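Local coordinates for protein enterochelin esterase (Salmonella enterica subsp. enterica serovar Typhimurium, PDB 3MGA) that probably hydrolyses the ester bonds of ferric enterobactin, which would let iron be released from the siderophore inside the cell, at residues P161-P166 with C387-L392; N185-W190 with S249-C254; E265-V270 with T274-D279. All coordinates share one frame; numbering follows the deposited sequence. Where two conformers were deposited one is given.

Contact 1 (P161-P166 with C387-L392); sequences PGWDRP and CWRGGL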
loop_
_atom_site.group_PDB
_atom_site.type_symbol
_atom_site.label_atom_id
_atom_site.label_comp_id
_atom_site.label_asym_id
_atom_site.label_seq_id
_atom_site.Cartn_x
_atom_site.Cartn_y
_atom_site.Cartn_z
ATOM N N PRO A 161 -2.178 -4.389 13.450
ATOM C CA PRO A 161 -2.456 -5.726 13.962
ATOM C C PRO A 161 -1.703 -6.841 13.264
ATOM O O PRO A 161 -1.724 -6.919 12.033
ATOM C CB PRO A 161 -3.972 -5.891 13.732
ATOM C CG PRO A 161 -4.495 -4.534 13.508
ATOM C CD PRO A 161 -3.387 -3.786 12.857
ATOM N N GLY A 162 -1.037 -7.682 14.062
ATOM C CA GLY A 162 -0.290 -8.825 13.562
ATOM C C GLY A 162 1.156 -8.529 13.238
ATOM O O GLY A 162 2.041 -9.357 13.495
ATOM N N TRP A 163 1.398 -7.348 12.667
ATOM C CA TRP A 163 2.739 -6.931 12.290
ATOM C C TRP A 163 3.584 -6.584 13.515
ATOM O O TRP A 163 4.813 -6.574 13.433
ATOM C CB TRP A 163 2.675 -5.737 11.321
ATOM C CG TRP A 163 1.890 -6.042 10.086
ATOM C CD1 TRP A 163 0.558 -5.813 9.881
ATOM C CD2 TRP A 163 2.379 -6.668 8.902
ATOM N NE1 TRP A 163 0.193 -6.250 8.630
ATOM C CE2 TRP A 163 1.294 -6.779 8.009
ATOM C CE3 TRP A 163 3.637 -7.137 8.501
ATOM C CZ2 TRP A 163 1.427 -7.337 6.738
ATOM C CZ3 TRP A 163 3.775 -7.691 7.238
ATOM C CH2 TRP A 163 2.672 -7.786 6.368
ATOM N N ASP A 164 2.926 -6.299 14.638
ATOM C CA ASP A 164 3.623 -5.958 15.884
ATOM C C ASP A 164 4.133 -7.207 16.604
ATOM O O ASP A 164 5.214 -7.189 17.186
ATOM C CB ASP A 164 2.713 -5.148 16.824
ATOM C CG ASP A 164 1.460 -5.923 17.259
ATOM O OD1 ASP A 164 1.026 -6.854 16.533
ATOM O OD2 ASP A 164 0.905 -5.582 18.328
ATOM N N ARG A 165 3.342 -8.279 16.570
ATOM C CA ARG A 165 3.695 -9.557 17.194
ATOM C C ARG A 165 3.718 -10.634 16.127
ATOM O O ARG A 165 2.862 -11.514 16.127
ATOM C CB ARG A 165 2.656 -9.969 18.242
ATOM C CG ARG A 165 2.545 -9.083 19.460
ATOM C CD ARG A 165 1.319 -9.484 20.283
ATOM N NE ARG A 165 1.326 -10.900 20.656
ATOM C CZ ARG A 165 0.325 -11.522 21.279
ATOM N NH1 ARG A 165 -0.785 -10.862 21.606
ATOM N NH2 ARG A 165 0.430 -12.813 21.572
ATOM N N PRO A 166 4.683 -10.566 15.195
ATOM C CA PRO A 166 4.712 -11.593 14.161
ATOM C C PRO A 166 4.943 -12.982 14.746
ATOM O O PRO A 166 5.808 -13.147 15.611
ATOM C CB PRO A 166 5.889 -11.170 13.278
ATOM C CG PRO A 166 6.731 -10.287 14.142
ATOM C CD PRO A 166 5.773 -9.588 15.039
ATOM N N CYS A 387 1.699 1.600 5.183
ATOM C CA CYS A 387 0.417 1.879 5.832
ATOM C C CYS A 387 -0.591 0.811 5.465
ATOM O O CYS A 387 -1.330 0.316 6.331
ATOM C CB CYS A 387 -0.149 3.244 5.414
ATOM S SG CYS A 387 0.895 4.663 5.786
ATOM N N TRP A 388 -0.632 0.450 4.179
ATOM C CA TRP A 388 -1.598 -0.549 3.724
ATOM C C TRP A 388 -1.462 -1.869 4.457
ATOM O O TRP A 388 -2.461 -2.520 4.720
ATOM C CB TRP A 388 -1.521 -0.846 2.217
ATOM C CG TRP A 388 -1.623 0.316 1.284
ATOM C CD1 TRP A 388 -2.368 1.436 1.448
ATOM C CD2 TRP A 388 -1.075 0.390 -0.040
ATOM N NE1 TRP A 388 -2.252 2.252 0.343
ATOM C CE2 TRP A 388 -1.475 1.620 -0.591
ATOM C CE3 TRP A 388 -0.255 -0.454 -0.801
ATOM C CZ2 TRP A 388 -1.075 2.035 -1.866
ATOM C CZ3 TRP A 388 0.145 -0.034 -2.074
ATOM C CH2 TRP A 388 -0.269 1.190 -2.589
ATOM N N ARG A 389 -0.244 -2.277 4.794
ATOM C CA ARG A 389 -0.075 -3.575 5.462
ATOM C C ARG A 389 -0.935 -3.665 6.720
ATOM O O ARG A 389 -1.494 -4.718 7.015
ATOM C CB ARG A 389 1.388 -3.866 5.818
ATOM C CG ARG A 389 1.882 -3.214 7.109
ATOM C CD ARG A 389 3.318 -3.553 7.366
ATOM N NE ARG A 389 3.761 -3.099 8.680
ATOM C CZ ARG A 389 4.958 -3.364 9.197
ATOM N NH1 ARG A 389 5.272 -2.917 10.405
ATOM N NH2 ARG A 389 5.841 -4.079 8.515
ATOM N N GLY A 390 -1.038 -2.558 7.456
ATOM C CA GLY A 390 -1.831 -2.520 8.686
ATOM C C GLY A 390 -3.317 -2.470 8.407
ATOM O O GLY A 390 -4.117 -3.059 9.125
ATOM N N GLY A 391 -3.694 -1.747 7.362
ATOM C CA GLY A 391 -5.102 -1.631 6.996
ATOM C C GLY A 391 -5.607 -2.926 6.403
ATOM O O GLY A 391 -6.811 -3.207 6.414
ATOM N N LEU A 392 -4.678 -3.720 5.885
ATOM C CA LEU A 392 -5.027 -4.987 5.283
ATOM C C LEU A 392 -5.543 -5.901 6.405
ATOM O O LEU A 392 -6.617 -6.486 6.292
ATOM C CB LEU A 392 -3.808 -5.616 4.601
ATOM C CG LEU A 392 -4.046 -6.526 3.388
ATOM C CD1 LEU A 392 -2.749 -7.308 3.082
ATOM C CD2 LEU A 392 -5.195 -7.482 3.580
#

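Contact 2 (N185-W190 with S249-C254); sequences NSRRVW and SQELPC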
loop_
_atom_site.group_PDB
_atom_site.type_symbol
_atom_site.label_atom_id
_atom_site.label_comp_id
_atom_site.label_asym_id
_atom_site.label_seq_id
_atom_site.Cartn_x
_atom_site.Cartn_y
_atom_site.Cartn_z
ATOM N N ASN A 185 -2.589 -16.606 -20.224
ATOM C CA ASN A 185 -1.301 -16.416 -19.564
ATOM C C ASN A 185 -1.196 -17.268 -18.299
ATOM O O ASN A 185 -2.212 -17.727 -17.774
ATOM C CB ASN A 185 -1.055 -14.930 -19.262
ATOM C CG ASN A 185 -2.086 -14.332 -18.311
ATOM O OD1 ASN A 185 -2.546 -14.982 -17.374
ATOM N ND2 ASN A 185 -2.429 -13.074 -18.543
ATOM N N SER A 186 0.038 -17.502 -17.848
ATOM C CA SER A 186 0.319 -18.290 -16.642
ATOM C C SER A 186 0.745 -17.349 -15.532
ATOM O O SER A 186 1.249 -16.255 -15.796
ATOM C CB SER A 186 1.393 -19.346 -16.901
ATOM O OG SER A 186 0.953 -20.270 -17.891
ATOM N N ARG A 187 0.615 -17.802 -14.290
ATOM C CA ARG A 187 0.875 -16.939 -13.151
ATOM C C ARG A 187 0.967 -17.707 -11.843
ATOM O O ARG A 187 0.368 -18.748 -11.710
ATOM C CB ARG A 187 -0.348 -16.053 -13.114
ATOM C CG ARG A 187 -0.573 -15.151 -12.003
ATOM C CD ARG A 187 -2.050 -14.820 -12.058
ATOM N NE ARG A 187 -2.476 -14.446 -13.414
ATOM C CZ ARG A 187 -2.592 -13.198 -13.863
ATOM N NH1 ARG A 187 -2.353 -12.154 -13.067
ATOM N NH2 ARG A 187 -2.988 -12.992 -15.115
ATOM N N ARG A 188 1.695 -17.165 -10.870
ATOM C CA ARG A 188 1.830 -17.785 -9.560
ATOM C C ARG A 188 0.714 -17.340 -8.646
ATOM O O ARG A 188 0.294 -16.179 -8.687
ATOM C CB ARG A 188 3.125 -17.354 -8.858
ATOM C CG ARG A 188 4.420 -17.797 -9.485
ATOM C CD ARG A 188 5.600 -17.107 -8.789
ATOM N NE ARG A 188 5.600 -15.655 -8.983
ATOM C CZ ARG A 188 6.472 -14.809 -8.431
ATOM N NH1 ARG A 188 7.435 -15.252 -7.624
ATOM N NH2 ARG A 188 6.379 -13.503 -8.682
ATOM N N VAL A 189 0.262 -18.268 -7.808
ATOM C CA VAL A 189 -0.728 -17.986 -6.782
ATOM C C VAL A 189 -0.218 -18.661 -5.496
ATOM O O VAL A 189 0.353 -19.765 -5.539
ATOM C CB VAL A 189 -2.134 -18.483 -7.150
ATOM C CG1 VAL A 189 -2.652 -17.743 -8.395
ATOM C CG2 VAL A 189 -2.142 -20.007 -7.361
ATOM N N TRP A 190 -0.371 -17.986 -4.367
ATOM C CA TRP A 190 0.068 -18.542 -3.096
ATOM C C TRP A 190 -1.135 -18.910 -2.236
ATOM O O TRP A 190 -2.156 -18.232 -2.256
ATOM C CB TRP A 190 0.946 -17.552 -2.347
ATOM C CG TRP A 190 2.291 -17.298 -2.944
ATOM C CD1 TRP A 190 3.471 -17.879 -2.571
ATOM C CD2 TRP A 190 2.618 -16.365 -3.982
ATOM N NE1 TRP A 190 4.512 -17.369 -3.315
ATOM C CE2 TRP A 190 4.011 -16.445 -4.194
ATOM C CE3 TRP A 190 1.873 -15.469 -4.750
ATOM C CZ2 TRP A 190 4.664 -15.671 -5.143
ATOM C CZ3 TRP A 190 2.526 -14.701 -5.698
ATOM C CH2 TRP A 190 3.904 -14.807 -5.884
ATOM N N SER A 249 -1.928 -3.371 -15.239
ATOM C CA SER A 249 -2.644 -2.197 -15.725
ATOM C C SER A 249 -3.756 -2.577 -16.712
ATOM O O SER A 249 -4.672 -1.792 -16.944
ATOM C CB SER A 249 -1.667 -1.206 -16.361
ATOM O OG SER A 249 -0.703 -0.777 -15.410
ATOM N N GLN A 250 -3.667 -3.777 -17.286
ATOM C CA GLN A 250 -4.676 -4.277 -18.228
ATOM C C GLN A 250 -5.720 -5.190 -17.561
ATOM O O GLN A 250 -6.885 -5.192 -17.955
ATOM C CB GLN A 250 -3.997 -5.073 -19.353
ATOM C CG GLN A 250 -3.159 -4.244 -20.319
ATOM C CD GLN A 250 -2.387 -5.099 -21.340
ATOM O OE1 GLN A 250 -1.977 -6.238 -21.055
ATOM N NE2 GLN A 250 -2.165 -4.535 -22.522
ATOM N N GLU A 251 -5.302 -5.954 -16.554
ATOM C CA GLU A 251 -6.190 -6.931 -15.904
ATOM C C GLU A 251 -6.941 -6.467 -14.662
ATOM O O GLU A 251 -8.029 -6.963 -14.398
ATOM C CB GLU A 251 -5.394 -8.212 -15.578
ATOM C CG GLU A 251 -4.841 -8.911 -16.830
ATOM C CD GLU A 251 -3.956 -10.118 -16.531
ATOM O OE1 GLU A 251 -3.429 -10.239 -15.398
ATOM O OE2 GLU A 251 -3.780 -10.947 -17.451
ATOM N N LEU A 252 -6.374 -5.535 -13.901
ATOM C CA LEU A 252 -7.028 -5.057 -12.685
ATOM C C LEU A 252 -8.045 -3.919 -12.853
ATOM O O LEU A 252 -9.062 -3.907 -12.153
ATOM C CB LEU A 252 -5.991 -4.661 -11.619
ATOM C CG LEU A 252 -5.130 -5.780 -11.016
ATOM C CD1 LEU A 252 -4.250 -5.221 -9.883
ATOM C CD2 LEU A 252 -5.991 -6.909 -10.483
ATOM N N PRO A 253 -7.789 -2.954 -13.752
ATOM C CA PRO A 253 -8.782 -1.877 -13.832
ATOM C C PRO A 253 -10.074 -2.226 -14.570
ATOM O O PRO A 253 -10.227 -1.939 -15.768
ATOM C CB PRO A 253 -8.027 -0.745 -14.532
ATOM C CG PRO A 253 -6.960 -1.371 -15.248
ATOM C CD PRO A 253 -6.568 -2.622 -14.499
ATOM N N CYS A 254 -11.000 -2.830 -13.835
ATOM C CA CYS A 254 -12.307 -3.206 -14.362
ATOM C C CYS A 254 -12.239 -4.083 -15.611
ATOM O O CYS A 254 -12.838 -3.771 -16.633
ATOM C CB CYS A 254 -13.149 -1.952 -14.633
ATOM S SG CYS A 254 -13.379 -0.894 -13.178
#

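Contact 3 (E265-V270 with T274-D279); sequences ELLPQV and TPFSDD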
loop_
_atom_site.group_PDB
_atom_site.type_symbol
_atom_site.label_atom_id
_atom_site.label_comp_id
_atom_site.label_asym_id
_atom_site.label_seq_id
_atom_site.Cartn_x
_atom_site.Cartn_y
_atom_site.Cartn_z
ATOM N N GLU A 265 -11.805 -20.885 -13.349
ATOM C CA GLU A 265 -10.558 -21.629 -13.447
ATOM C C GLU A 265 -9.798 -21.766 -12.121
ATOM O O GLU A 265 -9.465 -22.879 -11.719
ATOM C CB GLU A 265 -9.639 -20.919 -14.446
ATOM C CG GLU A 265 -10.241 -20.671 -15.835
ATOM C CD GLU A 265 -9.425 -19.674 -16.659
ATOM O OE1 GLU A 265 -8.526 -19.011 -16.090
ATOM O OE2 GLU A 265 -9.692 -19.539 -17.869
ATOM N N LEU A 266 -9.537 -20.641 -11.450
ATOM C CA LEU A 266 -8.730 -20.631 -10.223
ATOM C C LEU A 266 -9.390 -21.206 -8.968
ATOM O O LEU A 266 -8.842 -22.120 -8.351
ATOM C CB LEU A 266 -8.228 -19.208 -9.928
ATOM C CG LEU A 266 -7.315 -19.050 -8.711
ATOM C CD1 LEU A 266 -6.058 -19.900 -8.874
ATOM C CD2 LEU A 266 -6.957 -17.587 -8.473
ATOM N N LEU A 267 -10.549 -20.672 -8.586
ATOM C CA LEU A 267 -11.245 -21.131 -7.379
ATOM C C LEU A 267 -11.522 -22.629 -7.320
ATOM O O LEU A 267 -11.440 -23.218 -6.238
ATOM C CB LEU A 267 -12.548 -20.347 -7.145
ATOM C CG LEU A 267 -12.398 -18.849 -6.835
ATOM C CD1 LEU A 267 -13.716 -18.299 -6.289
ATOM C CD2 LEU A 267 -11.296 -18.599 -5.830
ATOM N N PRO A 268 -11.872 -23.252 -8.462
ATOM C CA PRO A 268 -12.108 -24.705 -8.408
ATOM C C PRO A 268 -10.798 -25.465 -8.176
ATOM O O PRO A 268 -10.787 -26.499 -7.516
ATOM C CB PRO A 268 -12.723 -25.019 -9.779
ATOM C CG PRO A 268 -13.295 -23.723 -10.237
ATOM C CD PRO A 268 -12.323 -22.682 -9.739
ATOM N N GLN A 269 -9.700 -24.944 -8.716
ATOM C CA GLN A 269 -8.397 -25.560 -8.498
ATOM C C GLN A 269 -8.033 -25.425 -7.025
ATOM O O GLN A 269 -7.596 -26.389 -6.393
ATOM C CB GLN A 269 -7.312 -24.898 -9.352
ATOM C CG GLN A 269 -7.279 -25.258 -10.836
ATOM C CD GLN A 269 -6.800 -26.682 -11.092
ATOM O OE1 GLN A 269 -7.349 -27.649 -10.549
ATOM N NE2 GLN A 269 -5.785 -26.820 -11.953
ATOM N N VAL A 270 -8.232 -24.227 -6.483
ATOM C CA VAL A 270 -7.923 -23.961 -5.081
ATOM C C VAL A 270 -8.793 -24.799 -4.178
ATOM O O VAL A 270 -8.334 -25.267 -3.136
ATOM C CB VAL A 270 -8.114 -22.482 -4.723
ATOM C CG1 VAL A 270 -7.951 -22.271 -3.225
ATOM C CG2 VAL A 270 -7.139 -21.624 -5.509
ATOM N N THR A 274 -7.792 -27.451 -0.912
ATOM C CA THR A 274 -8.300 -27.174 0.444
ATOM C C THR A 274 -9.704 -26.565 0.384
ATOM O O THR A 274 -9.944 -25.626 -0.379
ATOM C CB THR A 274 -7.395 -26.224 1.256
ATOM O OG1 THR A 274 -7.226 -24.984 0.553
ATOM C CG2 THR A 274 -6.036 -26.864 1.521
ATOM N N PRO A 275 -10.633 -27.091 1.195
ATOM C CA PRO A 275 -12.001 -26.572 1.191
ATOM C C PRO A 275 -12.160 -25.154 1.751
ATOM O O PRO A 275 -11.359 -24.713 2.562
ATOM C CB PRO A 275 -12.766 -27.560 2.096
ATOM C CG PRO A 275 -11.861 -28.725 2.323
ATOM C CD PRO A 275 -10.467 -28.229 2.119
ATOM N N PHE A 276 -13.191 -24.455 1.279
ATOM C CA PHE A 276 -13.540 -23.110 1.761
ATOM C C PHE A 276 -15.031 -22.834 1.510
ATOM O O PHE A 276 -15.654 -23.458 0.648
ATOM C CB PHE A 276 -12.649 -22.012 1.163
ATOM C CG PHE A 276 -12.703 -21.920 -0.333
ATOM C CD1 PHE A 276 -13.733 -21.224 -0.965
ATOM C CD2 PHE A 276 -11.702 -22.489 -1.112
ATOM C CE1 PHE A 276 -13.783 -21.127 -2.344
ATOM C CE2 PHE A 276 -11.739 -22.393 -2.497
ATOM C CZ PHE A 276 -12.783 -21.711 -3.116
ATOM N N SER A 277 -15.586 -21.895 2.272
ATOM C CA SER A 277 -17.010 -21.544 2.191
ATOM C C SER A 277 -17.484 -20.913 0.880
ATOM O O SER A 277 -16.777 -20.101 0.257
ATOM C CB SER A 277 -17.375 -20.587 3.331
ATOM O OG SER A 277 -18.735 -20.190 3.249
ATOM N N ASP A 278 -18.709 -21.281 0.495
ATOM C CA ASP A 278 -19.350 -20.753 -0.708
ATOM C C ASP A 278 -20.238 -19.563 -0.361
ATOM O O ASP A 278 -20.898 -19.001 -1.228
ATOM C CB ASP A 278 -20.147 -21.844 -1.426
ATOM C CG ASP A 278 -19.252 -22.841 -2.144
ATOM O OD1 ASP A 278 -18.114 -22.458 -2.505
ATOM O OD2 ASP A 278 -19.687 -23.993 -2.367
ATOM N N ASP A 279 -20.230 -19.179 0.913
ATOM C CA ASP A 279 -21.008 -18.052 1.395
ATOM C C ASP A 279 -20.338 -16.743 0.991
ATOM O O ASP A 279 -19.291 -16.394 1.520
ATOM C CB ASP A 279 -21.136 -18.122 2.923
ATOM C CG ASP A 279 -21.878 -16.927 3.514
ATOM O OD1 ASP A 279 -22.469 -16.130 2.745
ATOM O OD2 ASP A 279 -21.861 -16.787 4.761
#

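Contact 1 (P161-P166 with C387-L392)
Arg389 sends its CG into the crowded position between its own backbone N and carbonyl carbon (chi1 82°) and then runs extended to NE, which lays the whole chain across one face of the Trp163 indole. Trp163 meets it with CG anti to its carbonyl carbon, a setting that swings the ring out of the loop toward the helix. The aliphatic part of the arginine does most of the touching: CD of Arg389 sits 3.6 Å above the indole plane, and CG of Arg389 makes a CH-pi contact 3.7 Å from the centroid of the five-membered ring. Farther along, the guanidinium lies nearly parallel to the indole, with planes 9° apart, but is displaced toward CB of Trp163. On the helix side of the five-membered ring, NE1 of Trp163 reaches the carbonyl O of Arg389 at 2.8 Å; the angle at hydrogen, 128°, makes this a weak bond. Pro161 adds a looser touch, its CD 3.9 Å from Gly390 O. NE of Arg389 is held by Gln160 of the same loop, while NH1 has a weak bond to a PEG molecule, probably from the crystallisation liquor. The contact thus joins the linker after strand 148-153 to helix 385-399, and helix 220-228 packs on the same loop through Leu226 against Pro161 and Ala222 against Trp163.

Contact 2 (N185-W190 with S249-C254)
Glu251 receives Arg187 and Asn185 on its carboxylate, one oxygen serving each. NH2 of Arg187 gives the stronger half of a salt bridge to OE1 of Glu251, 2.8 Å long with an angle of 157° at hydrogen, and comes in on the syn side of that oxygen but tilted out of the carboxylate plane. The acceptor lies close to the guanidinium plane, so the arginine meets the acid by its edge; NH1 of Arg187 adds a weak bond to the same OE1 at 3.2 Å. The other oxygen, OE2 of Glu251, takes a 2.7 Å hydrogen bond from ND2 of Asn185, met nearly along the C-O direction, with the amide and carboxylate planes turned 55° apart. A further bond, within the strand, closes the triangle: NH2 of Arg187 also donates to OD1 of Asn185, at 3.0 Å, although the donor is tilted from the amide carbonyl plane. The amide therefore gives to the acid and accepts from the base, which would fix its flip. A bend at chi3 (-48°) turns the guanidinium edge of Arg187 to the carboxylate, which the extended glutamate chain carries across from the helix. In the second shell, NH1 of Arg187 bonds to the carbonyl O of Asp241. Strand 185-193 runs between strands 174-180 and 236-240, antiparallel to both, and the buried polar cluster ties it to helix 245-251.

Contact 3 (E265-V270 with T274-D279)
Thr274 meets Val270 through the backbone: its N donates to the carbonyl O of Val270 over 3.2 Å, a bond with the i to i+4 spacing of helix 256-273 carried just past its end. OG1 of Thr274 is buried by the contact without a hydrogen-bonding partner in the model. Beyond Pro275 the chain has turned back alongside the helix, and Phe276 points its side chain toward it. With CG set between backbone N and carbonyl carbon (chi1 60°), the ring reaches into the angle between Leu267 and Val270. Its rim faces the helix backbone, CZ of Phe276 lying 3.7 Å from Leu267 O near the ring plane. CZ of Phe276 also packs 4.3 Å from CB of Leu267, and CE2 of Phe276 touches CG1 of Val270 at 3.9 Å, the two side chains crossing at about a right angle. Leu204 of strand 204-207 touches both Leu267 and Phe276. Next, Ser277 OG accepts from Asp279 N at 3.0 Å, forming an ST turn. The segment is the helix-to-strand connection of an alpha/beta-hydrolase fold, in which helix 256-273 passes through this folded-back loop into strand 284-288 of the central sheet.

Contacts 2 and 3 adjoin within the esterase domain: their centres are 18 Å apart, and CG1 of Val189 packs 4.1 Å from CD1 of Leu266, joining strand 185-193 to helix 256-273. The helices carrying contacts 2 and 3, 245-251 and 256-273, follow each other in the chain. Contact 1 stands apart, its centre 24 Å from that of contact 2 and 26 Å from that of contact 3, yet its two segments bracket both others in sequence. Strand 284-288, which follows contact 3, leads to Ser289 in a GxSxG pattern consistent with a nucleophile elbow. His383, stacked edge-to-face with Trp388 of contact 1, lies just before helix 385-399.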